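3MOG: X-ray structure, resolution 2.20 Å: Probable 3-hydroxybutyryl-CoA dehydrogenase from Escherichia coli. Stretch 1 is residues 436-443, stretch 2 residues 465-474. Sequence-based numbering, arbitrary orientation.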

ATOM      1  N   LEU C 436     -31.347   3.582  -6.059  1.00 52.13           N
ATOM      2  CA  LEU C 436     -31.060   2.157  -6.111  1.00 49.94           C
ATOM      3  C   LEU C 436     -31.200   1.508  -4.738  1.00 48.63           C
ATOM      4  O   LEU C 436     -31.445   0.319  -4.642  1.00 43.62           O
ATOM      5  CB  LEU C 436     -29.684   1.897  -6.715  1.00 47.04           C
ATOM      6  CG  LEU C 436     -29.493   2.271  -8.190  1.00 51.43           C
ATOM      7  CD1 LEU C 436     -28.048   2.022  -8.572  1.00 47.88           C
ATOM      8  CD2 LEU C 436     -30.470   1.547  -9.166  1.00 43.18           C
ATOM      9  N   GLY C 437     -31.093   2.315  -3.686  1.00 44.21           N
ATOM     10  CA  GLY C 437     -31.250   1.833  -2.340  1.00 33.73           C
ATOM     11  C   GLY C 437     -29.902   1.657  -1.673  1.00 43.26           C
ATOM     12  O   GLY C 437     -29.067   0.883  -2.151  1.00 40.15           O
ATOM     13  N   TRP C 438     -29.697   2.374  -0.572  1.00 35.63           N
ATOM     14  CA  TRP C 438     -28.452   2.294   0.201  1.00 42.37           C
ATOM     15  C   TRP C 438     -28.114   0.925   0.801  1.00 45.15           C
ATOM     16  O   TRP C 438     -26.949   0.518   0.803  1.00 43.19           O
ATOM     17  CB  TRP C 438     -28.426   3.381   1.280  1.00 37.87           C
ATOM     18  CG  TRP C 438     -28.565   4.777   0.715  1.00 43.67           C
ATOM     19  CD1 TRP C 438     -29.630   5.630   0.881  1.00 47.36           C
ATOM     20  CD2 TRP C 438     -27.629   5.474  -0.128  1.00 44.96           C
ATOM     21  NE1 TRP C 438     -29.407   6.806   0.207  1.00 45.62           N
ATOM     22  CE2 TRP C 438     -28.186   6.747  -0.408  1.00 51.79           C
ATOM     23  CE3 TRP C 438     -26.373   5.155  -0.660  1.00 46.05           C
ATOM     24  CZ2 TRP C 438     -27.528   7.698  -1.194  1.00 50.83           C
ATOM     25  CZ3 TRP C 438     -25.724   6.102  -1.444  1.00 43.75           C
ATOM     26  CH2 TRP C 438     -26.309   7.354  -1.708  1.00 48.87           C
ATOM     27  N   GLN C 439     -29.129   0.208   1.285  1.00 42.30           N
ATOM     28  CA  GLN C 439     -28.915  -1.111   1.853  1.00 46.04           C
ATOM     29  C   GLN C 439     -28.522  -2.103   0.780  1.00 44.51           C
ATOM     30  O   GLN C 439     -27.728  -3.009   1.029  1.00 47.29           O
ATOM     31  CB  GLN C 439     -30.160  -1.611   2.573  1.00 42.17           C
ATOM     32  CG  GLN C 439     -30.440  -0.905   3.866  1.00 52.88           C
ATOM     33  CD  GLN C 439     -31.834  -1.190   4.356  1.00 57.98           C
ATOM     34  OE1 GLN C 439     -32.027  -2.032   5.226  1.00 54.50           O
ATOM     35  NE2 GLN C 439     -32.822  -0.514   3.774  1.00 54.78           N
ATOM     36  N   ARG C 440     -29.085  -1.911  -0.408  1.00 42.71           N
ATOM     37  CA  ARG C 440     -28.782  -2.736  -1.562  1.00 42.69           C
ATOM     38  C   ARG C 440     -27.336  -2.559  -2.039  1.00 41.36           C
ATOM     39  O   ARG C 440     -26.665  -3.541  -2.352  1.00 45.93           O
ATOM     40  CB  ARG C 440     -29.755  -2.414  -2.700  1.00 42.68           C
ATOM     41  CG  ARG C 440     -29.628  -3.360  -3.880  1.00 44.74           C
ATOM     42  CD  ARG C 440     -30.728  -3.152  -4.891  1.00 38.44           C
ATOM     43  NE  ARG C 440     -30.532  -4.076  -5.998  1.00 46.39           N
ATOM     44  CZ  ARG C 440     -31.378  -4.225  -7.011  1.00 54.88           C
ATOM     45  NH1 ARG C 440     -31.081  -5.085  -7.972  1.00 42.07           N
ATOM     46  NH2 ARG C 440     -32.503  -3.503  -7.078  1.00 45.25           N
ATOM     47  N   ILE C 441     -26.876  -1.314  -2.108  1.00 41.70           N
ATOM     48  CA  ILE C 441     -25.489  -1.021  -2.482  1.00 46.77           C
ATOM     49  C   ILE C 441     -24.546  -1.558  -1.413  1.00 42.70           C
ATOM     50  O   ILE C 441     -23.538  -2.192  -1.730  1.00 48.97           O
ATOM     51  CB  ILE C 441     -25.245   0.501  -2.704  1.00 42.09           C
ATOM     52  CG1 ILE C 441     -26.115   1.025  -3.854  1.00 38.55           C
ATOM     53  CG2 ILE C 441     -23.754   0.801  -2.952  1.00 34.55           C
ATOM     54  CD1 ILE C 441     -25.980   0.245  -5.143  1.00 48.48           C
ATOM     55  N   LEU C 442     -24.906  -1.334  -0.150  1.00 40.16           N
ATOM     56  CA  LEU C 442     -24.133  -1.849   0.982  1.00 43.61           C
ATOM     57  C   LEU C 442     -23.949  -3.362   0.950  1.00 43.91           C
ATOM     58  O   LEU C 442     -22.830  -3.842   1.084  1.00 39.92           O
ATOM     59  CB  LEU C 442     -24.761  -1.432   2.320  1.00 37.44           C
ATOM     60  CG  LEU C 442     -24.131  -2.013   3.566  1.00 40.48           C
ATOM     61  CD1 LEU C 442     -22.775  -1.339   3.851  1.00 44.03           C
ATOM     62  CD2 LEU C 442     -25.067  -1.923   4.756  1.00 40.33           C
ATOM     63  N   ARG C 443     -25.044  -4.104   0.765  1.00 45.97           N
ATOM     64  CA  ARG C 443     -24.989  -5.575   0.765  1.00 45.16           C
ATOM     65  C   ARG C 443     -24.053  -6.139  -0.326  1.00 42.36           C
ATOM     66  O   ARG C 443     -23.256  -7.047  -0.067  1.00 39.73           O
ATOM     67  CB  ARG C 443     -26.395  -6.161   0.621  1.00 44.19           C
ATOM     68  CG  ARG C 443     -26.437  -7.696   0.550  1.00 51.44           C
ATOM     69  CD  ARG C 443     -27.868  -8.215   0.516  1.00 71.36           C
ATOM     70  NE  ARG C 443     -28.664  -7.574  -0.534  1.00 75.91           N
ATOM     71  CZ  ARG C 443     -29.981  -7.698  -0.660  1.00 71.20           C
ATOM     72  NH1 ARG C 443     -30.671  -8.452   0.190  1.00 64.33           N
ATOM     73  NH2 ARG C 443     -30.607  -7.070  -1.647  1.00 68.49           N
TER
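Stretch 2 465-474: QRALLESGYE

The carboxylate of Glu 470, reaching across from stretch 2, binds the free backbone amides at the start of the helix in stretch 1. OE2 of Glu 470 accepts a hydrogen bond from Trp 438 N (2.9 Å), and OE1 of Glu 470 accepts one from Gln 439 N (3.1 Å); amides in the first turn of a helix have no carbonyl partner within it, so the acid supplies one from outside. A water extends the pattern by one residue, accepting from Arg 440 N (3.0 Å) and donating to Glu 470 OE1 (2.8 Å). Gly 437, at the N-cap position, has phi/psi of 102/120°, where a side chain would jam against the preceding carbonyl; its CA lies 3.4 Å from Glu 470 OE2.

Stretch 2 is helical from Gln 465 through most of its length, continuing a helix that begins earlier in the chain. Its axis passes 8.4 Å from that of helix 438-443, with a signed crossing angle of -137°, so the two run obliquely antiparallel. The backbones come nearest where Gln 439 CA and Ala 467 CA are 4.6 Å apart. Ala 467 CB packs against Leu 442 CD2 at 3.6 Å and Trp 438 CB at 4.4 Å.

Arg 466 lies over one face of the Trp 438 indole, its CB 4.0 Å from the centroid of the five-membered ring in a CH-pi contact; farther out, NH1 of Arg 466 approaches Trp 438 CZ2 at 3.5 Å. Gln 439 starts sideways but its end reaches stretch 2: NE2 of Gln 439 donates to Glu 470 OE1 (3.0 Å) and, weakly, to OE2 of the poorly ordered Glu 474 (3.3 Å), while OE1 of Gln 439 sits 3.4 Å from Ser 471 CB. The contact buries 455 Å², both sides summed.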

ATOM      1  N   GLN C 465     -23.687   4.375   7.265  1.00 47.56           N
ATOM      2  CA  GLN C 465     -24.498   5.404   7.899  1.00 47.46           C
ATOM      3  C   GLN C 465     -25.806   5.624   7.146  1.00 46.26           C
ATOM      4  O   GLN C 465     -26.867   5.720   7.769  1.00 46.61           O
ATOM      5  CB  GLN C 465     -23.695   6.703   8.007  1.00 47.19           C
ATOM      6  CG  GLN C 465     -24.414   7.924   8.600  1.00 62.42           C
ATOM      7  CD  GLN C 465     -23.456   9.113   8.842  1.00 82.13           C
ATOM      8  OE1 GLN C 465     -23.852  10.286   8.728  1.00 79.15           O
ATOM      9  NE2 GLN C 465     -22.191   8.806   9.167  1.00 71.28           N
ATOM     10  N   ARG C 466     -25.738   5.674   5.817  1.00 42.76           N
ATOM     11  CA  ARG C 466     -26.950   5.884   5.022  1.00 48.39           C
ATOM     12  C   ARG C 466     -27.843   4.649   4.899  1.00 52.33           C
ATOM     13  O   ARG C 466     -29.065   4.782   4.778  1.00 49.85           O
ATOM     14  CB  ARG C 466     -26.639   6.488   3.654  1.00 49.43           C
ATOM     15  CG  ARG C 466     -26.285   7.961   3.760  1.00 47.31           C
ATOM     16  CD  ARG C 466     -26.435   8.657   2.437  1.00 53.36           C
ATOM     17  NE  ARG C 466     -26.152  10.072   2.593  1.00 55.70           N
ATOM     18  CZ  ARG C 466     -26.117  10.966   1.611  1.00 61.70           C
ATOM     19  NH1 ARG C 466     -26.339  10.611   0.348  1.00 59.26           N
ATOM     20  NH2 ARG C 466     -25.847  12.230   1.903  1.00 62.56           N
ATOM     21  N   ALA C 467     -27.236   3.462   4.950  1.00 46.27           N
ATOM     22  CA  ALA C 467     -27.987   2.211   4.950  1.00 48.72           C
ATOM     23  C   ALA C 467     -28.789   2.078   6.235  1.00 48.18           C
ATOM     24  O   ALA C 467     -29.961   1.699   6.197  1.00 50.33           O
ATOM     25  CB  ALA C 467     -27.065   1.028   4.788  1.00 44.64           C
ATOM     26  N   LEU C 468     -28.151   2.404   7.356  1.00 46.27           N
ATOM     27  CA  LEU C 468     -28.813   2.437   8.662  1.00 52.34           C
ATOM     28  C   LEU C 468     -29.989   3.404   8.737  1.00 53.62           C
ATOM     29  O   LEU C 468     -30.999   3.070   9.346  1.00 60.34           O
ATOM     30  CB  LEU C 468     -27.818   2.732   9.784  1.00 45.16           C
ATOM     31  CG  LEU C 468     -27.056   1.505  10.282  1.00 60.02           C
ATOM     32  CD1 LEU C 468     -25.787   1.887  11.019  1.00 58.68           C
ATOM     33  CD2 LEU C 468     -27.949   0.637  11.170  1.00 67.78           C
ATOM     34  N   LEU C 469     -29.861   4.581   8.122  1.00 56.35           N
ATOM     35  CA  LEU C 469     -30.952   5.562   8.109  1.00 56.23           C
ATOM     36  C   LEU C 469     -32.117   5.057   7.264  1.00 61.23           C
ATOM     37  O   LEU C 469     -33.276   5.185   7.666  1.00 63.65           O
ATOM     38  CB  LEU C 469     -30.478   6.947   7.636  1.00 61.01           C
ATOM     39  CG  LEU C 469     -29.559   7.746   8.583  1.00 66.80           C
ATOM     40  CD1 LEU C 469     -28.678   8.750   7.817  1.00 56.95           C
ATOM     41  CD2 LEU C 469     -30.367   8.462   9.679  1.00 66.09           C
ATOM     42  N   GLU C 470     -31.792   4.446   6.124  1.00 60.80           N
ATOM     43  CA  GLU C 470     -32.780   3.879   5.209  1.00 55.98           C
ATOM     44  C   GLU C 470     -33.583   2.722   5.822  1.00 60.51           C
ATOM     45  O   GLU C 470     -34.769   2.565   5.522  1.00 61.50           O
ATOM     46  CB  GLU C 470     -32.108   3.425   3.921  1.00 53.94           C
ATOM     47  CG  GLU C 470     -33.052   3.188   2.752  1.00 43.36           C
ATOM     48  CD  GLU C 470     -32.347   2.572   1.570  1.00 54.87           C
ATOM     49  OE1 GLU C 470     -31.960   1.380   1.661  1.00 46.06           O
ATOM     50  OE2 GLU C 470     -32.177   3.286   0.553  1.00 57.36           O
ATOM     51  N   SER C 471     -32.949   1.924   6.675  1.00 60.80           N
ATOM     52  CA  SER C 471     -33.668   0.889   7.421  1.00 71.48           C
ATOM     53  C   SER C 471     -34.558   1.490   8.521  1.00 78.67           C
ATOM     54  O   SER C 471     -35.562   0.886   8.898  1.00 84.40           O
ATOM     55  CB  SER C 471     -32.719  -0.181   7.985  1.00 65.15           C
ATOM     56  OG  SER C 471     -31.909   0.333   9.024  1.00 79.44           O
ATOM     57  N   GLY C 472     -34.198   2.679   9.011  1.00 86.48           N
ATOM     58  CA  GLY C 472     -35.032   3.443   9.950  1.00 94.86           C
ATOM     59  C   GLY C 472     -36.396   3.862   9.413  1.00102.77           C
ATOM     60  O   GLY C 472     -37.377   3.882  10.163  1.00104.79           O
ATOM     61  N   TYR C 473     -36.462   4.194   8.121  1.00109.58           N
ATOM     62  CA  TYR C 473     -37.733   4.525   7.455  1.00117.85           C
ATOM     63  C   TYR C 473     -38.513   3.278   7.018  1.00121.30           C
ATOM     64  O   TYR C 473     -39.702   3.370   6.701  1.00124.38           O
ATOM     65  CB  TYR C 473     -37.522   5.436   6.232  1.00119.61           C
ATOM     66  CG  TYR C 473     -36.742   6.714   6.488  1.00127.16           C
ATOM     67  CD1 TYR C 473     -37.259   7.733   7.297  1.00130.41           C
ATOM     68  CD2 TYR C 473     -35.493   6.915   5.895  1.00130.70           C
ATOM     69  CE1 TYR C 473     -36.538   8.908   7.524  1.00131.39           C
ATOM     70  CE2 TYR C 473     -34.766   8.084   6.114  1.00130.87           C
ATOM     71  CZ  TYR C 473     -35.295   9.074   6.928  1.00132.53           C
ATOM     72  OH  TYR C 473     -34.573  10.224   7.137  1.00133.28           O
ATOM     73  N   GLU C 474     -37.836   2.127   6.994  1.00122.91           N
ATOM     74  CA  GLU C 474     -38.425   0.855   6.567  1.00123.05           C
ATOM     75  C   GLU C 474     -39.351   0.285   7.644  1.00123.98           C
ATOM     76  O   GLU C 474     -40.482   0.740   7.824  1.00124.03           O
ATOM     77  CB  GLU C 474     -37.319  -0.161   6.261  1.00122.33           C
ATOM     78  CG  GLU C 474     -37.559  -1.034   5.038  1.00120.91           C
ATOM     79  CD  GLU C 474     -36.652  -0.672   3.866  1.00119.17           C
ATOM     80  OE1 GLU C 474     -36.628   0.507   3.453  1.00116.29           O
ATOM     81  OE2 GLU C 474     -35.962  -1.577   3.353  1.00118.43           O
TER
HETATM   82  O   HOH W   1     -31.800  -0.688  -0.230  1.00 55.87           O